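Hypothetical protein Atu2144 (Agrobacterium tumefaciens, PDB 2ODF) is of unknown function but belongs to the N-formylglutamate amidohydrolase family, and so may hydrolyse an amide bond in the manner of the zinc-dependent exopeptidase clan. Local coordinates at residues R6-K14 with A36-T44; R178-A187 with L247-I255. All coordinates share one frame; numbering follows the deposited sequence.

How the interactions relate
Interactions 1 and 2 lie on opposite sides of the chain's centre, their own centres 39 Å apart and their nearest atoms about 22 Å apart, so neither touches the other. Interaction 1 is a surface contact beside helix 116-143: it joins the loop ahead of strand 16-19, an outermost strand of the mixed seven-stranded sheet, to the loop that follows strand 27-31, and is partly held by polar groups and water. Interaction 2 packs helix 178-186 against the C-terminal helix 234-256 through apolar side chains, over strands 149-156 and 220-227 of the sheet. In sequence they follow one another, the first closing before the second opens. No metal or ligand site is identified at either contact.

Interaction 1. Residues R6-K14 with A36-T44; sequences RFFTEAEGK and ATIPQKYGT
E12 ties the N-terminal loop to the 36-44 loop through its carboxylate: OE2 takes the backbone N of Q40 at 2.6 Å on its syn lone pair. With the chain extended beyond CG, OE1 reaches back to its own loop and accepts T9 N at 3.0 Å, from above the carboxylate plane; T9 OG1 in turn receives E12 N, an ST motif that fixes the base of the glutamate. The tight part lies beyond, where F7, its CG anti to the backbone N (chi1 -160°), carries its ring to P39 and Y42. The edge of Y42 is turned toward the F7 face in an offset edge-to-face pair, planes at 62°, with Y42 CE2 3.8 Å from F7 CZ. A125 and L126 of helix 116-143 also touch F7, and E118 of that helix is hydrogen-bonded to Y42 OH. The solvent-bridged side is tied by two waters: one links F7 O, E12 OE1 and K41 N, another joins E12 OE2 to I38 O. Looser is T9 CG2, which merely lies across the exposed Q40 side chain, 3.6 Å from NE2. Gripped by two backbone N-H groups and two waters, the E12 carboxylate is probably stabilised as the anion.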
loop_
_atom_site.group_PDB
_atom_site.type_symbol
_atom_site.label_atom_id
_atom_site.label_comp_id
_atom_site.label_asym_id
_atom_site.label_seq_id
_atom_site.Cartn_x
_atom_site.Cartn_y
_atom_site.Cartn_z
ATOM N N ARG A 6 -14.121 12.367 -0.676
ATOM C CA ARG A 6 -12.927 11.502 -0.398
ATOM C C ARG A 6 -13.377 10.127 0.119
ATOM O O ARG A 6 -14.492 9.659 -0.184
ATOM C CB ARG A 6 -11.991 12.188 0.611
ATOM C CG ARG A 6 -10.477 11.791 0.495
ATOM C CD ARG A 6 -9.714 12.018 1.808
ATOM N NE ARG A 6 -10.390 11.356 2.936
ATOM C CZ ARG A 6 -10.227 11.665 4.228
ATOM N NH1 ARG A 6 -9.401 12.636 4.626
ATOM N NH2 ARG A 6 -10.909 10.998 5.134
ATOM N N PHE A 7 -12.510 9.482 0.895
ATOM C CA PHE A 7 -12.732 8.127 1.326
ATOM C C PHE A 7 -13.754 8.056 2.451
ATOM O O PHE A 7 -14.653 7.209 2.416
ATOM C CB PHE A 7 -11.408 7.499 1.761
ATOM C CG PHE A 7 -11.448 6.019 1.772
ATOM C CD1 PHE A 7 -11.855 5.338 2.896
ATOM C CD2 PHE A 7 -11.155 5.294 0.624
ATOM C CE1 PHE A 7 -11.909 3.952 2.897
ATOM C CE2 PHE A 7 -11.236 3.925 0.615
ATOM C CZ PHE A 7 -11.592 3.248 1.753
ATOM N N PHE A 8 -13.591 8.933 3.442
ATOM C CA PHE A 8 -14.431 8.972 4.642
ATOM C C PHE A 8 -15.252 10.255 4.717
ATOM O O PHE A 8 -14.775 11.337 4.361
ATOM C CB PHE A 8 -13.583 8.892 5.942
ATOM C CG PHE A 8 -12.728 7.647 6.059
ATOM C CD1 PHE A 8 -13.314 6.402 6.247
ATOM C CD2 PHE A 8 -11.344 7.723 6.013
ATOM C CE1 PHE A 8 -12.547 5.264 6.355
ATOM C CE2 PHE A 8 -10.575 6.595 6.114
ATOM C CZ PHE A 8 -11.183 5.357 6.287
ATOM N N THR A 9 -16.465 10.142 5.232
ATOM C CA THR A 9 -17.219 11.325 5.644
ATOM C C THR A 9 -16.575 11.889 6.915
ATOM O O THR A 9 -15.848 11.178 7.624
ATOM C CB THR A 9 -18.700 10.990 5.926
ATOM O OG1 THR A 9 -18.788 10.098 7.037
ATOM C CG2 THR A 9 -19.368 10.350 4.694
ATOM N N GLU A 10 -16.839 13.156 7.213
ATOM C CA GLU A 10 -16.427 13.735 8.504
ATOM C C GLU A 10 -16.915 12.912 9.690
ATOM O O GLU A 10 -16.120 12.556 10.547
ATOM C CB GLU A 10 -16.902 15.197 8.661
ATOM C CG GLU A 10 -15.834 16.257 8.367
ATOM C CD GLU A 10 -16.260 17.668 8.818
ATOM O OE1 GLU A 10 -16.376 17.916 10.050
ATOM O OE2 GLU A 10 -16.496 18.523 7.934
ATOM N N ALA A 11 -18.214 12.601 9.730
ATOM C CA ALA A 11 -18.803 11.879 10.850
ATOM C C ALA A 11 -18.215 10.469 11.054
ATOM O O ALA A 11 -18.232 9.945 12.165
ATOM C CB ALA A 11 -20.311 11.783 10.691
ATOM N N GLU A 12 -17.710 9.865 9.986
ATOM C CA GLU A 12 -17.164 8.512 10.049
ATOM C C GLU A 12 -15.872 8.416 10.823
ATOM O O GLU A 12 -15.515 7.326 11.309
ATOM C CB GLU A 12 -16.904 7.983 8.630
ATOM C CG GLU A 12 -18.055 7.206 8.165
ATOM C CD GLU A 12 -18.006 6.835 6.705
ATOM O OE1 GLU A 12 -17.161 7.311 5.912
ATOM O OE2 GLU A 12 -18.897 6.046 6.377
ATOM N N GLY A 13 -15.167 9.536 10.904
ATOM C CA GLY A 13 -13.905 9.608 11.629
ATOM C C GLY A 13 -12.766 8.975 10.865
ATOM O O GLY A 13 -12.726 9.000 9.622
ATOM N N LYS A 14 -11.843 8.385 11.629
ATOM C CA LYS A 14 -10.572 7.945 11.133
ATOM C C LYS A 14 -10.466 6.400 11.052
ATOM O O LYS A 14 -11.159 5.676 11.752
ATOM C CB LYS A 14 -9.500 8.594 12.014
ATOM C CG LYS A 14 -8.315 7.724 12.320
ATOM C CD LYS A 14 -7.121 8.058 11.436
ATOM C CE LYS A 14 -6.230 6.913 11.161
ATOM N NZ LYS A 14 -4.865 7.380 11.371
ATOM N N ALA A 36 -17.345 -3.752 11.963
ATOM C CA ALA A 36 -18.133 -4.157 10.810
ATOM C C ALA A 36 -18.541 -2.967 9.933
ATOM O O ALA A 36 -19.169 -3.164 8.881
ATOM C CB ALA A 36 -19.360 -4.894 11.293
ATOM N N THR A 37 -18.155 -1.756 10.338
ATOM C CA THR A 37 -18.556 -0.535 9.660
ATOM C C THR A 37 -18.060 -0.482 8.192
ATOM O O THR A 37 -16.900 -0.749 7.899
ATOM C CB THR A 37 -18.082 0.710 10.390
ATOM O OG1 THR A 37 -18.476 0.634 11.778
ATOM C CG2 THR A 37 -18.701 1.952 9.745
ATOM N N ILE A 38 -18.984 -0.180 7.294
ATOM C CA ILE A 38 -18.684 0.020 5.875
ATOM C C ILE A 38 -18.706 1.530 5.661
ATOM O O ILE A 38 -19.715 2.184 5.978
ATOM C CB ILE A 38 -19.746 -0.630 4.934
ATOM C CG1 ILE A 38 -20.021 -2.107 5.272
ATOM C CG2 ILE A 38 -19.314 -0.480 3.458
ATOM C CD1 ILE A 38 -18.800 -3.004 5.301
ATOM N N PRO A 39 -17.613 2.101 5.112
ATOM C CA PRO A 39 -17.640 3.521 4.799
ATOM C C PRO A 39 -18.823 3.839 3.887
ATOM O O PRO A 39 -19.182 3.018 3.051
ATOM C CB PRO A 39 -16.319 3.758 4.064
ATOM C CG PRO A 39 -15.444 2.668 4.493
ATOM C CD PRO A 39 -16.322 1.487 4.739
ATOM N N GLN A 40 -19.422 5.002 4.104
ATOM C CA GLN A 40 -20.634 5.434 3.414
ATOM C C GLN A 40 -20.462 5.280 1.905
ATOM O O GLN A 40 -21.355 4.795 1.229
ATOM C CB GLN A 40 -20.959 6.892 3.784
ATOM C CG GLN A 40 -22.404 7.304 3.440
ATOM C CD GLN A 40 -22.610 8.825 3.437
ATOM O OE1 GLN A 40 -23.256 9.365 4.340
ATOM N NE2 GLN A 40 -22.075 9.514 2.422
ATOM N N LYS A 41 -19.298 5.636 1.377
ATOM C CA LYS A 41 -19.103 5.600 -0.069
ATOM C C LYS A 41 -19.406 4.220 -0.692
ATOM O O LYS A 41 -19.757 4.138 -1.865
ATOM C CB LYS A 41 -17.692 6.098 -0.442
ATOM C CG LYS A 41 -16.561 5.199 -0.078
ATOM C CD LYS A 41 -15.200 5.671 -0.715
ATOM C CE LYS A 41 -14.925 5.072 -2.108
ATOM N NZ LYS A 41 -13.428 4.933 -2.444
ATOM N N TYR A 42 -19.292 3.147 0.088
ATOM C CA TYR A 42 -19.465 1.795 -0.440
ATOM C C TYR A 42 -20.877 1.275 -0.371
ATOM O O TYR A 42 -21.167 0.245 -0.943
ATOM C CB TYR A 42 -18.495 0.807 0.247
ATOM C CG TYR A 42 -17.077 1.131 -0.100
ATOM C CD1 TYR A 42 -16.562 0.832 -1.356
ATOM C CD2 TYR A 42 -16.285 1.813 0.783
ATOM C CE1 TYR A 42 -15.269 1.158 -1.697
ATOM C CE2 TYR A 42 -15.000 2.161 0.464
ATOM C CZ TYR A 42 -14.488 1.836 -0.787
ATOM O OH TYR A 42 -13.202 2.219 -1.110
ATOM N N GLY A 43 -21.764 1.977 0.326
ATOM C CA GLY A 43 -23.108 1.482 0.519
ATOM C C GLY A 43 -23.115 0.118 1.170
ATOM O O GLY A 43 -22.492 -0.060 2.192
ATOM N N THR A 44 -23.826 -0.838 0.570
ATOM C CA THR A 44 -23.920 -2.209 1.078
ATOM C C THR A 44 -22.831 -3.164 0.529
ATOM O O THR A 44 -22.845 -4.342 0.828
ATOM C CB THR A 44 -25.305 -2.797 0.730
ATOM O OG1 THR A 44 -25.408 -2.979 -0.685
ATOM C CG2 THR A 44 -26.439 -1.864 1.221
HETATM O O HOH W 1 -17.320 7.106 2.920
HETATM O O HOH W 2 -20.228 4.264 7.700
#

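Interaction 2. Residues R178-A187 with L247-I255; sequences RLADAMLAGA and LMGKALSSI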
loop_
_atom_site.group_PDB
_atom_site.type_symbol
_atom_site.label_atom_id
_atom_site.label_comp_id
_atom_site.label_asym_id
_atom_site.label_seq_id
_atom_site.Cartn_x
_atom_site.Cartn_y
_atom_site.Cartn_z
ATOM N N ARG A 178 7.723 -18.630 21.173
ATOM C CA ARG A 178 8.077 -18.563 22.588
ATOM C C ARG A 178 6.839 -18.312 23.465
ATOM O O ARG A 178 6.563 -19.069 24.390
ATOM C CB ARG A 178 9.135 -17.479 22.864
ATOM C CG ARG A 178 10.525 -17.743 22.277
ATOM C CD ARG A 178 11.432 -16.512 22.426
ATOM N NE ARG A 178 10.946 -15.386 21.615
ATOM C CZ ARG A 178 11.313 -14.121 21.758
ATOM N NH1 ARG A 178 12.169 -13.761 22.699
ATOM N NH2 ARG A 178 10.791 -13.189 20.975
ATOM N N LEU A 179 6.116 -17.237 23.199
ATOM C CA LEU A 179 4.903 -16.958 23.979
ATOM C C LEU A 179 3.851 -18.034 23.784
ATOM O O LEU A 179 3.222 -18.471 24.744
ATOM C CB LEU A 179 4.327 -15.581 23.659
ATOM C CG LEU A 179 3.096 -15.128 24.479
ATOM C CD1 LEU A 179 3.247 -15.339 25.982
ATOM C CD2 LEU A 179 2.775 -13.639 24.160
ATOM N N ALA A 180 3.665 -18.477 22.548
ATOM C CA ALA A 180 2.678 -19.495 22.247
ATOM C C ALA A 180 2.949 -20.764 23.057
ATOM O O ALA A 180 2.037 -21.341 23.639
ATOM C CB ALA A 180 2.673 -19.824 20.728
ATOM N N ASP A 181 4.202 -21.216 23.030
ATOM C CA ASP A 181 4.625 -22.415 23.756
ATOM C C ASP A 181 4.308 -22.289 25.238
ATOM O O ASP A 181 3.808 -23.229 25.842
ATOM C CB ASP A 181 6.139 -22.648 23.605
ATOM C CG ASP A 181 6.550 -23.126 22.211
ATOM O OD1 ASP A 181 5.681 -23.557 21.424
ATOM O OD2 ASP A 181 7.773 -23.058 21.884
ATOM N N ALA A 182 4.639 -21.141 25.823
ATOM C CA ALA A 182 4.372 -20.867 27.223
ATOM C C ALA A 182 2.865 -20.929 27.516
ATOM O O ALA A 182 2.453 -21.495 28.533
ATOM C CB ALA A 182 4.930 -19.496 27.620
ATOM N N MET A 183 2.048 -20.339 26.647
ATOM C CA MET A 183 0.589 -20.333 26.825
ATOM C C MET A 183 -0.026 -21.726 26.616
ATOM O O MET A 183 -0.944 -22.146 27.357
ATOM C CB MET A 183 -0.070 -19.324 25.864
ATOM C CG MET A 183 0.125 -17.866 26.251
ATOM S SD MET A 183 -0.589 -16.581 25.157
ATOM C CE MET A 183 -2.351 -16.692 25.614
ATOM N N LEU A 184 0.478 -22.464 25.638
ATOM C CA LEU A 184 -0.058 -23.778 25.397
ATOM C C LEU A 184 0.284 -24.726 26.572
ATOM O O LEU A 184 -0.523 -25.562 26.956
ATOM C CB LEU A 184 0.451 -24.317 24.066
ATOM C CG LEU A 184 -0.272 -23.652 22.897
ATOM C CD1 LEU A 184 0.564 -23.722 21.606
ATOM C CD2 LEU A 184 -1.682 -24.255 22.713
ATOM N N ALA A 185 1.473 -24.562 27.144
ATOM C CA ALA A 185 1.883 -25.389 28.294
ATOM C C ALA A 185 1.054 -25.012 29.508
ATOM O O ALA A 185 0.619 -25.867 30.281
ATOM C CB ALA A 185 3.383 -25.222 28.566
ATOM N N GLY A 186 0.805 -23.722 29.646
ATOM C CA GLY A 186 -0.010 -23.214 30.723
ATOM C C GLY A 186 -1.470 -23.590 30.609
ATOM O O GLY A 186 -2.192 -23.561 31.590
ATOM N N ALA A 187 -1.907 -23.940 29.417
ATOM C CA ALA A 187 -3.294 -24.268 29.181
ATOM C C ALA A 187 -3.547 -25.752 29.342
ATOM O O ALA A 187 -4.696 -26.186 29.205
ATOM C CB ALA A 187 -3.718 -23.792 27.738
ATOM N N LEU A 247 -4.006 -16.889 31.897
ATOM C CA LEU A 247 -3.134 -17.692 31.036
ATOM C C LEU A 247 -1.912 -16.948 30.493
ATOM O O LEU A 247 -0.769 -17.408 30.636
ATOM C CB LEU A 247 -3.934 -18.256 29.857
ATOM C CG LEU A 247 -3.249 -19.274 28.931
ATOM C CD1 LEU A 247 -2.900 -20.541 29.704
ATOM C CD2 LEU A 247 -4.126 -19.618 27.709
ATOM N N MET A 248 -2.148 -15.795 29.867
ATOM C CA MET A 248 -1.055 -15.058 29.273
ATOM C C MET A 248 -0.191 -14.370 30.332
ATOM O O MET A 248 1.021 -14.339 30.192
ATOM C CB MET A 248 -1.538 -14.084 28.177
ATOM C CG MET A 248 -0.369 -13.412 27.359
ATOM S SD MET A 248 -0.972 -12.574 25.834
ATOM C CE MET A 248 -2.220 -11.542 26.499
ATOM N N GLY A 249 -0.783 -13.865 31.413
ATOM C CA GLY A 249 0.013 -13.301 32.504
ATOM C C GLY A 249 0.983 -14.308 33.119
ATOM O O GLY A 249 2.160 -14.012 33.306
ATOM N N LYS A 250 0.486 -15.507 33.422
ATOM C CA LYS A 250 1.336 -16.566 33.951
ATOM C C LYS A 250 2.399 -16.959 32.948
ATOM O O LYS A 250 3.559 -17.179 33.328
ATOM C CB LYS A 250 0.508 -17.788 34.352
ATOM C CG LYS A 250 -0.309 -17.551 35.621
ATOM C CD LYS A 250 -0.795 -18.865 36.231
ATOM C CE LYS A 250 0.277 -19.544 37.078
ATOM N NZ LYS A 250 0.202 -21.027 36.934
ATOM N N ALA A 251 2.011 -17.016 31.666
ATOM C CA ALA A 251 2.922 -17.391 30.592
ATOM C C ALA A 251 4.091 -16.429 30.533
ATOM O O ALA A 251 5.247 -16.845 30.430
ATOM C CB ALA A 251 2.192 -17.411 29.230
ATOM N N LEU A 252 3.784 -15.133 30.592
ATOM C CA LEU A 252 4.812 -14.105 30.482
ATOM C C LEU A 252 5.753 -14.166 31.675
ATOM O O LEU A 252 6.969 -13.974 31.534
ATOM C CB LEU A 252 4.190 -12.717 30.356
ATOM C CG LEU A 252 3.543 -12.432 28.984
ATOM C CD1 LEU A 252 2.659 -11.219 29.065
ATOM C CD2 LEU A 252 4.568 -12.280 27.879
ATOM N N SER A 253 5.190 -14.461 32.844
ATOM C CA SER A 253 6.011 -14.625 34.047
ATOM C C SER A 253 6.947 -15.818 33.962
ATOM O O SER A 253 8.076 -15.737 34.422
ATOM C CB SER A 253 5.140 -14.716 35.304
ATOM O OG SER A 253 4.484 -13.489 35.532
ATOM N N SER A 254 6.486 -16.929 33.405
ATOM C CA SER A 254 7.357 -18.075 33.230
ATOM C C SER A 254 8.510 -17.775 32.303
ATOM O O SER A 254 9.597 -18.289 32.522
ATOM C CB SER A 254 6.608 -19.265 32.668
ATOM O OG SER A 254 5.545 -19.572 33.532
ATOM N N ILE A 255 8.273 -16.974 31.259
ATOM C CA ILE A 255 9.289 -16.714 30.236
ATOM C C ILE A 255 10.379 -15.810 30.765
ATOM O O ILE A 255 11.526 -15.915 30.351
ATOM C CB ILE A 255 8.701 -16.040 28.979
ATOM C CG1 ILE A 255 7.861 -17.030 28.189
ATOM C CG2 ILE A 255 9.819 -15.496 28.064
ATOM C CD1 ILE A 255 7.065 -16.364 27.068
#
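Two helices that lie over the mixed sheet, 178-186 and the C-terminal 234-256, pack here with small residues at the crossing. The axes of the two short helical segments come within 8.5 Å, and A182 CB meets A251 CB at 3.8 Å. M183 flanks this point: its CG rests against A251, and a bend at chi3 (76°) turns CE onto CB of M248, 3.7 Å away. M248 keeps its CG anti to the backbone N (chi1 -172°) and crosses M183 at a slant, bringing the two sulfurs, M183 SD and M248 SD, to 4.1 Å. One turn earlier, on the same sheet-facing side, L179 enters as a knob into the hole formed by M248, A251, L252 and I255, with its CD1 3.8 Å from CD2 of L252. The helices are steeply crossed, at 119° between their N-to-C directions, in the layered alpha/beta arrangement of this chain: L179 and M183 also touch V222 of strand 220-227, while M248 and L252 reach V151 and V149 of the middle strand 149-156. Toward the C-terminal end of 178-186, L247 pushes CD1 against the backbone, 3.5 Å from both M183 O and the carbonyl carbon of G186, a residue with no side chain of its own. At the N-terminal end of 178-186, I255 extends CD1 over the first turn, 3.8 Å from L179 CA, while the guanidinium of R178 is engaged by D176 and the carbonyl of G218.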